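Local coordinates for putative dehydratase (Mesorhizobium loti, PDB 2POZ), which is of unknown function but belongs to the mandelate racemase-like group of the enolase superfamily and may act as a dehydrating lyase, at the interface of chains A and B. Coordinates in Å, arbitrary orientation; residue numbers count along the deposited sequence, not the author numbering. Chains: chain A/B, Putative dehydratase.

Contact 1: the interface of chains A and B. Residues chain A 41, 207-208, 257-258; chain B 80, 83.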
ATOM      1  N   TYR A  41     -10.058  29.782  24.780  1.00 12.86           N
ATOM      2  CA  TYR A  41     -11.456  29.380  24.649  1.00 14.67           C
ATOM      3  C   TYR A  41     -11.576  27.881  24.874  1.00 14.51           C
ATOM      4  O   TYR A  41     -10.573  27.186  25.045  1.00 13.93           O
ATOM      5  CB  TYR A  41     -11.993  29.763  23.264  1.00 16.35           C
ATOM      6  CG  TYR A  41     -11.144  29.239  22.136  1.00 17.29           C
ATOM      7  CD1 TYR A  41     -11.420  28.008  21.543  1.00 17.19           C
ATOM      8  CD2 TYR A  41     -10.013  29.938  21.712  1.00 18.14           C
ATOM      9  CE1 TYR A  41     -10.585  27.478  20.558  1.00 18.38           C
ATOM     10  CE2 TYR A  41      -9.172  29.421  20.732  1.00 18.48           C
ATOM     11  CZ  TYR A  41      -9.466  28.190  20.162  1.00 17.70           C
ATOM     12  OH  TYR A  41      -8.646  27.669  19.203  1.00 18.15           O
ATOM     13  N   SER A 207     -15.554  22.463  12.139  1.00 10.66           N
ATOM     14  CA  SER A 207     -15.081  22.144  13.485  1.00 11.69           C
ATOM     15  C   SER A 207     -15.349  20.692  13.875  1.00 12.53           C
ATOM     16  O   SER A 207     -15.833  20.425  14.970  1.00 13.60           O
ATOM     17  CB  SER A 207     -15.751  23.087  14.501  1.00 13.38           C
ATOM     18  OG  SER A 207     -15.053  23.123  15.737  1.00 12.07           O
ATOM     19  N   GLY A 208     -15.032  19.759  12.980  1.00 12.77           N
ATOM     20  CA  GLY A 208     -15.250  18.353  13.274  1.00 12.93           C
ATOM     21  C   GLY A 208     -16.294  17.697  12.385  1.00 15.27           C
ATOM     22  O   GLY A 208     -16.216  16.494  12.106  1.00 16.12           O
ATOM     23  N   GLU A 257      -5.774  23.434  13.616  1.00 14.14           N
ATOM     24  CA  GLU A 257      -6.076  24.088  14.884  1.00 13.89           C
ATOM     25  C   GLU A 257      -5.905  23.117  16.043  1.00 12.22           C
ATOM     26  O   GLU A 257      -5.574  23.519  17.153  1.00 13.08           O
ATOM     27  CB  GLU A 257      -7.510  24.646  14.886  1.00 16.02           C
ATOM     28  CG  GLU A 257      -7.893  25.359  16.190  1.00 19.08           C
ATOM     29  CD  GLU A 257      -9.251  26.069  16.116  1.00 24.56           C
ATOM     30  OE1 GLU A 257      -9.892  26.049  15.040  1.00 22.80           O
ATOM     31  OE2 GLU A 257      -9.672  26.654  17.140  1.00 24.52           O
ATOM     32  N   ARG A 258      -6.135  21.835  15.787  1.00  9.80           N
ATOM     33  CA  ARG A 258      -5.999  20.851  16.844  1.00  9.62           C
ATOM     34  C   ARG A 258      -4.960  19.769  16.550  1.00  8.64           C
ATOM     35  O   ARG A 258      -5.142  18.601  16.898  1.00  8.01           O
ATOM     36  CB  ARG A 258      -7.380  20.249  17.174  1.00 10.44           C
ATOM     37  CG  ARG A 258      -8.210  21.182  18.081  1.00  8.14           C
ATOM     38  CD  ARG A 258      -9.609  20.668  18.398  1.00 11.23           C
ATOM     39  NE  ARG A 258     -10.521  20.868  17.277  1.00 13.45           N
ATOM     40  CZ  ARG A 258     -11.847  20.857  17.365  1.00 14.23           C
ATOM     41  NH1 ARG A 258     -12.447  20.661  18.533  1.00 12.38           N
ATOM     42  NH2 ARG A 258     -12.576  21.049  16.275  1.00 12.65           N
TER
ATOM     43  N   PHE B  80     -13.955  21.203  23.430  1.00 11.35           N
ATOM     44  CA  PHE B  80     -13.179  21.635  22.264  1.00 10.59           C
ATOM     45  C   PHE B  80     -11.824  20.919  22.162  1.00 10.88           C
ATOM     46  O   PHE B  80     -11.490  20.344  21.127  1.00  8.07           O
ATOM     47  CB  PHE B  80     -12.925  23.145  22.244  1.00 10.74           C
ATOM     48  CG  PHE B  80     -12.378  23.632  20.927  1.00 11.68           C
ATOM     49  CD1 PHE B  80     -13.234  23.848  19.845  1.00 12.37           C
ATOM     50  CD2 PHE B  80     -11.004  23.766  20.731  1.00 12.23           C
ATOM     51  CE1 PHE B  80     -12.729  24.180  18.592  1.00 13.39           C
ATOM     52  CE2 PHE B  80     -10.487  24.100  19.479  1.00 14.03           C
ATOM     53  CZ  PHE B  80     -11.350  24.306  18.406  1.00 15.31           C
ATOM     54  N   LYS B  83     -11.110  16.759  21.087  1.00  9.82           N
ATOM     55  CA  LYS B  83     -10.972  16.216  19.732  1.00 11.41           C
ATOM     56  C   LYS B  83      -9.482  16.192  19.412  1.00  9.91           C
ATOM     57  O   LYS B  83      -8.851  17.231  19.303  1.00  8.43           O
ATOM     58  CB  LYS B  83     -11.753  17.069  18.734  1.00  9.20           C
ATOM     59  CG  LYS B  83     -13.252  17.019  19.002  1.00 10.74           C
ATOM     60  CD  LYS B  83     -14.064  17.764  17.955  1.00 10.62           C
ATOM     61  CE  LYS B  83     -15.558  17.667  18.290  1.00 11.06           C
ATOM     62  NZ  LYS B  83     -16.399  18.487  17.382  1.00 12.57           N
TER
HETATM   63  O   HOH W   1     -15.323  21.267  17.880  1.00 15.40           O
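The ring of B:Phe80 is clamped between two side chains of the other subunit: the guanidinium of A:Arg258 covers one face and A:Tyr41 meets the opposite one. Guanidinium and ring lie almost parallel, 5° between their planes, with NH1 of A:Arg258 3.5 Å from the centroid of the B:Phe80 ring, a cation-pi stack. A:Tyr41 comes edge-on, its CE1 3.5 Å from CE2 near the rim of B:Phe80 and the two rings turned 72° apart. At the tip of the phenyl ring stands the carboxylate of A:Glu257, with CD of A:Glu257 3.6 Å from CZ of B:Phe80. The tyrosine hydroxyl OH holds OE2 of A:Glu257 at 2.5 Å, from the anti side of the carboxylate, a bond that probably helps fix the carboxylate's rotation.

The edge of the guanidinium is occupied too. NH1 of A:Arg258 donates to the carbonyl O of B:Phe80 at 2.8 Å, with the acceptor in the guanidinium plane, so that one residue offers both its ring and its backbone to the arginine. A bend at chi3 (-77°) turns the guanidinium over the ring. Water 1, also in that plane, joins NH1 and NH2 to both OG and O of A:Ser207 and to NZ of B:Lys83. The extended B:Lys83 runs past the arginine, and its NZ reaches O of A:Ser207 at 3.1 Å, in the carbonyl plane; the carbonyl oxygen and the water probably ease the closeness of two positive groups, NH1 of A:Arg258 and NZ of B:Lys83, which stand 4.7 Å apart. An alanine in place of A:Arg258 would probably leave the B:Phe80 carbonyl without its donor and one face of the phenyl ring uncovered.

In this family the glutamate at the position of A:Glu257 typically binds the essential magnesium ion. The neighbouring subunit thus sets a ring against a probable active-site carboxylate, which may couple assembly to the catalytic region.

Contact 2: the interface of chains A and B. Residues chain A 38-39, 41-43, 87, 283; chain B 79-81.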
ATOM      1  N   GLY A  38      -2.349  29.142  23.645  1.00 14.48           N
ATOM      2  CA  GLY A  38      -3.553  29.202  22.829  1.00 12.16           C
ATOM      3  C   GLY A  38      -4.814  28.562  23.387  1.00 12.26           C
ATOM      4  O   GLY A  38      -5.629  28.051  22.621  1.00 13.33           O
ATOM      5  N   ILE A  39      -4.992  28.579  24.705  1.00 11.59           N
ATOM      6  CA  ILE A  39      -6.191  27.993  25.300  1.00 11.41           C
ATOM      7  C   ILE A  39      -7.083  29.105  25.882  1.00 10.55           C
ATOM      8  O   ILE A  39      -7.480  29.056  27.042  1.00 12.01           O
ATOM      9  CB  ILE A  39      -5.831  26.990  26.417  1.00 10.42           C
ATOM     10  CG1 ILE A  39      -4.712  26.045  25.947  1.00 12.08           C
ATOM     11  CG2 ILE A  39      -7.072  26.185  26.809  1.00  9.33           C
ATOM     12  CD1 ILE A  39      -5.109  25.066  24.835  1.00  6.59           C
ATOM     13  N   TYR A  41     -10.058  29.782  24.780  1.00 12.86           N
ATOM     14  CA  TYR A  41     -11.456  29.380  24.649  1.00 14.67           C
ATOM     15  C   TYR A  41     -11.576  27.881  24.874  1.00 14.51           C
ATOM     16  O   TYR A  41     -10.573  27.186  25.045  1.00 13.93           O
ATOM     17  CB  TYR A  41     -11.993  29.763  23.264  1.00 16.35           C
ATOM     18  CG  TYR A  41     -11.144  29.239  22.136  1.00 17.29           C
ATOM     19  CD1 TYR A  41     -11.420  28.008  21.543  1.00 17.19           C
ATOM     20  CD2 TYR A  41     -10.013  29.938  21.712  1.00 18.14           C
ATOM     21  CE1 TYR A  41     -10.585  27.478  20.558  1.00 18.38           C
ATOM     22  CE2 TYR A  41      -9.172  29.421  20.732  1.00 18.48           C
ATOM     23  CZ  TYR A  41      -9.466  28.190  20.162  1.00 17.70           C
ATOM     24  OH  TYR A  41      -8.646  27.669  19.203  1.00 18.15           O
ATOM     25  N   GLY A  42     -12.805  27.383  24.878  1.00 12.69           N
ATOM     26  CA  GLY A  42     -13.004  25.971  25.123  1.00 14.11           C
ATOM     27  C   GLY A  42     -12.832  25.720  26.609  1.00 14.61           C
ATOM     28  O   GLY A  42     -12.790  26.662  27.402  1.00 14.60           O
ATOM     29  N   VAL A  43     -12.716  24.457  26.993  1.00 13.93           N
ATOM     30  CA  VAL A  43     -12.564  24.111  28.398  1.00 14.39           C
ATOM     31  C   VAL A  43     -11.148  23.648  28.738  1.00 14.49           C
ATOM     32  O   VAL A  43     -10.688  22.618  28.242  1.00 12.01           O
ATOM     33  CB  VAL A  43     -13.573  23.008  28.780  1.00 14.64           C
ATOM     34  CG1 VAL A  43     -13.460  22.679  30.262  1.00 16.59           C
ATOM     35  CG2 VAL A  43     -14.981  23.470  28.441  1.00 14.37           C
ATOM     36  N   ALA A  87      -2.830  19.442  23.423  1.00 10.49           N
ATOM     37  CA  ALA A  87      -2.965  20.888  23.500  1.00 11.15           C
ATOM     38  C   ALA A  87      -2.530  21.537  24.817  1.00 10.58           C
ATOM     39  O   ALA A  87      -1.960  22.621  24.811  1.00 11.64           O
ATOM     40  CB  ALA A  87      -4.414  21.292  23.176  1.00  9.68           C
ATOM     41  N   THR A 283      -0.282  26.785  20.558  1.00 11.99           N
ATOM     42  CA  THR A 283      -0.558  25.390  20.881  1.00 11.53           C
ATOM     43  C   THR A 283       0.320  24.420  20.088  1.00 11.77           C
ATOM     44  O   THR A 283       0.600  23.325  20.557  1.00 10.82           O
ATOM     45  CB  THR A 283      -2.042  24.994  20.619  1.00 13.79           C
ATOM     46  OG1 THR A 283      -2.302  25.005  19.211  1.00 10.66           O
ATOM     47  CG2 THR A 283      -2.996  25.953  21.316  1.00 12.29           C
TER
ATOM     48  N   SER B  79     -15.877  20.423  25.007  1.00 10.70           N
ATOM     49  CA  SER B  79     -14.704  20.946  25.701  1.00 11.73           C
ATOM     50  C   SER B  79     -13.784  21.612  24.686  1.00 10.63           C
ATOM     51  O   SER B  79     -12.951  22.441  25.041  1.00  8.13           O
ATOM     52  CB  SER B  79     -13.935  19.801  26.358  1.00 11.89           C
ATOM     53  OG  SER B  79     -13.503  18.884  25.359  1.00 10.18           O
ATOM     54  N   PHE B  80     -13.955  21.203  23.430  1.00 11.35           N
ATOM     55  CA  PHE B  80     -13.179  21.635  22.264  1.00 10.59           C
ATOM     56  C   PHE B  80     -11.824  20.919  22.162  1.00 10.88           C
ATOM     57  O   PHE B  80     -11.490  20.344  21.127  1.00  8.07           O
ATOM     58  CB  PHE B  80     -12.925  23.145  22.244  1.00 10.74           C
ATOM     59  CG  PHE B  80     -12.378  23.632  20.927  1.00 11.68           C
ATOM     60  CD1 PHE B  80     -13.234  23.848  19.845  1.00 12.37           C
ATOM     61  CD2 PHE B  80     -11.004  23.766  20.731  1.00 12.23           C
ATOM     62  CE1 PHE B  80     -12.729  24.180  18.592  1.00 13.39           C
ATOM     63  CE2 PHE B  80     -10.487  24.100  19.479  1.00 14.03           C
ATOM     64  CZ  PHE B  80     -11.350  24.306  18.406  1.00 15.31           C
ATOM     65  N   TRP B  81     -11.057  20.936  23.242  1.00  9.56           N
ATOM     66  CA  TRP B  81      -9.732  20.318  23.234  1.00 10.41           C
ATOM     67  C   TRP B  81      -9.685  18.792  23.313  1.00  8.99           C
ATOM     68  O   TRP B  81      -8.616  18.197  23.212  1.00  8.76           O
ATOM     69  CB  TRP B  81      -8.882  20.947  24.346  1.00  9.53           C
ATOM     70  CG  TRP B  81      -8.816  22.435  24.183  1.00  9.82           C
ATOM     71  CD1 TRP B  81      -9.457  23.376  24.940  1.00  8.91           C
ATOM     72  CD2 TRP B  81      -8.185  23.145  23.110  1.00  9.51           C
ATOM     73  NE1 TRP B  81      -9.273  24.625  24.399  1.00  8.55           N
ATOM     74  CE2 TRP B  81      -8.496  24.515  23.276  1.00  9.97           C
ATOM     75  CE3 TRP B  81      -7.392  22.758  22.019  1.00  7.50           C
ATOM     76  CZ2 TRP B  81      -8.044  25.500  22.392  1.00 10.97           C
ATOM     77  CZ3 TRP B  81      -6.943  23.740  21.135  1.00  8.24           C
ATOM     78  CH2 TRP B  81      -7.271  25.094  21.329  1.00 11.40           C
TER
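Backbone N of A:Val43 donates to the carbonyl O of B:Ser79 at 2.8 Å, pinning a loop of one mandelate racemase-like N-terminal domain to the partner's 79-81 segment. Beside this bond, CG2 of A:Val43 rests against CA of B:Ser79, while A:Gly42, with no side chain to intervene, lets its CA come up to CB of B:Phe80.

B:Trp81 is the principal side chain inserted here. Its indole N-H points along the ring plane to the carbonyl O of A:Tyr41, NE1 to O being 2.9 Å with 166° at the hydrogen. This bond satisfies the indole's polar atom and limits how far the ring can turn. CG of B:Trp81 is anti to its carbonyl carbon (chi1 -56°), and the indole is carried in between the 38-43 loop and the start of helix 87-108.

Each indole face has its own cover. The delta methyl CD1 of A:Ile39 sits over the six-membered ring of B:Trp81, 3.8 Å from its centroid, in a CH-pi contact; the other face is met by the edge of the phenyl ring of B:Phe80, from the same chain, with CD2 over the centre of the indole. Around the benzo rim, CB of A:Ala87 touches CE3 of B:Trp81 at 3.5 Å. On the far part of that rim, A:Tyr41 crosses at about a right angle, its phenolic OH 3.6 Å from CH2 of B:Trp81, and the carbonyl O of A:Gly38 also approaches CZ2.

The C-alpha centres of contact 1 and contact 2 lie about 7 Å apart, and both contain A:Tyr41 and B:Phe80, so they form one continuous patch. Neighbouring partner residues divide the work: contact 1 sets B:Phe80 and B:Lys83 against the loops that follow strands 253-255 and 201-205, whereas contact 2 directs B:Trp81 toward the 38-43 loop and helix 87-108. One short segment therefore bridges the N-terminal and C-terminal regions of its neighbour. Two-fold symmetry supplies the same patch with the chains exchanged, so this reciprocal pairing probably helps hold dimers together within the octamer.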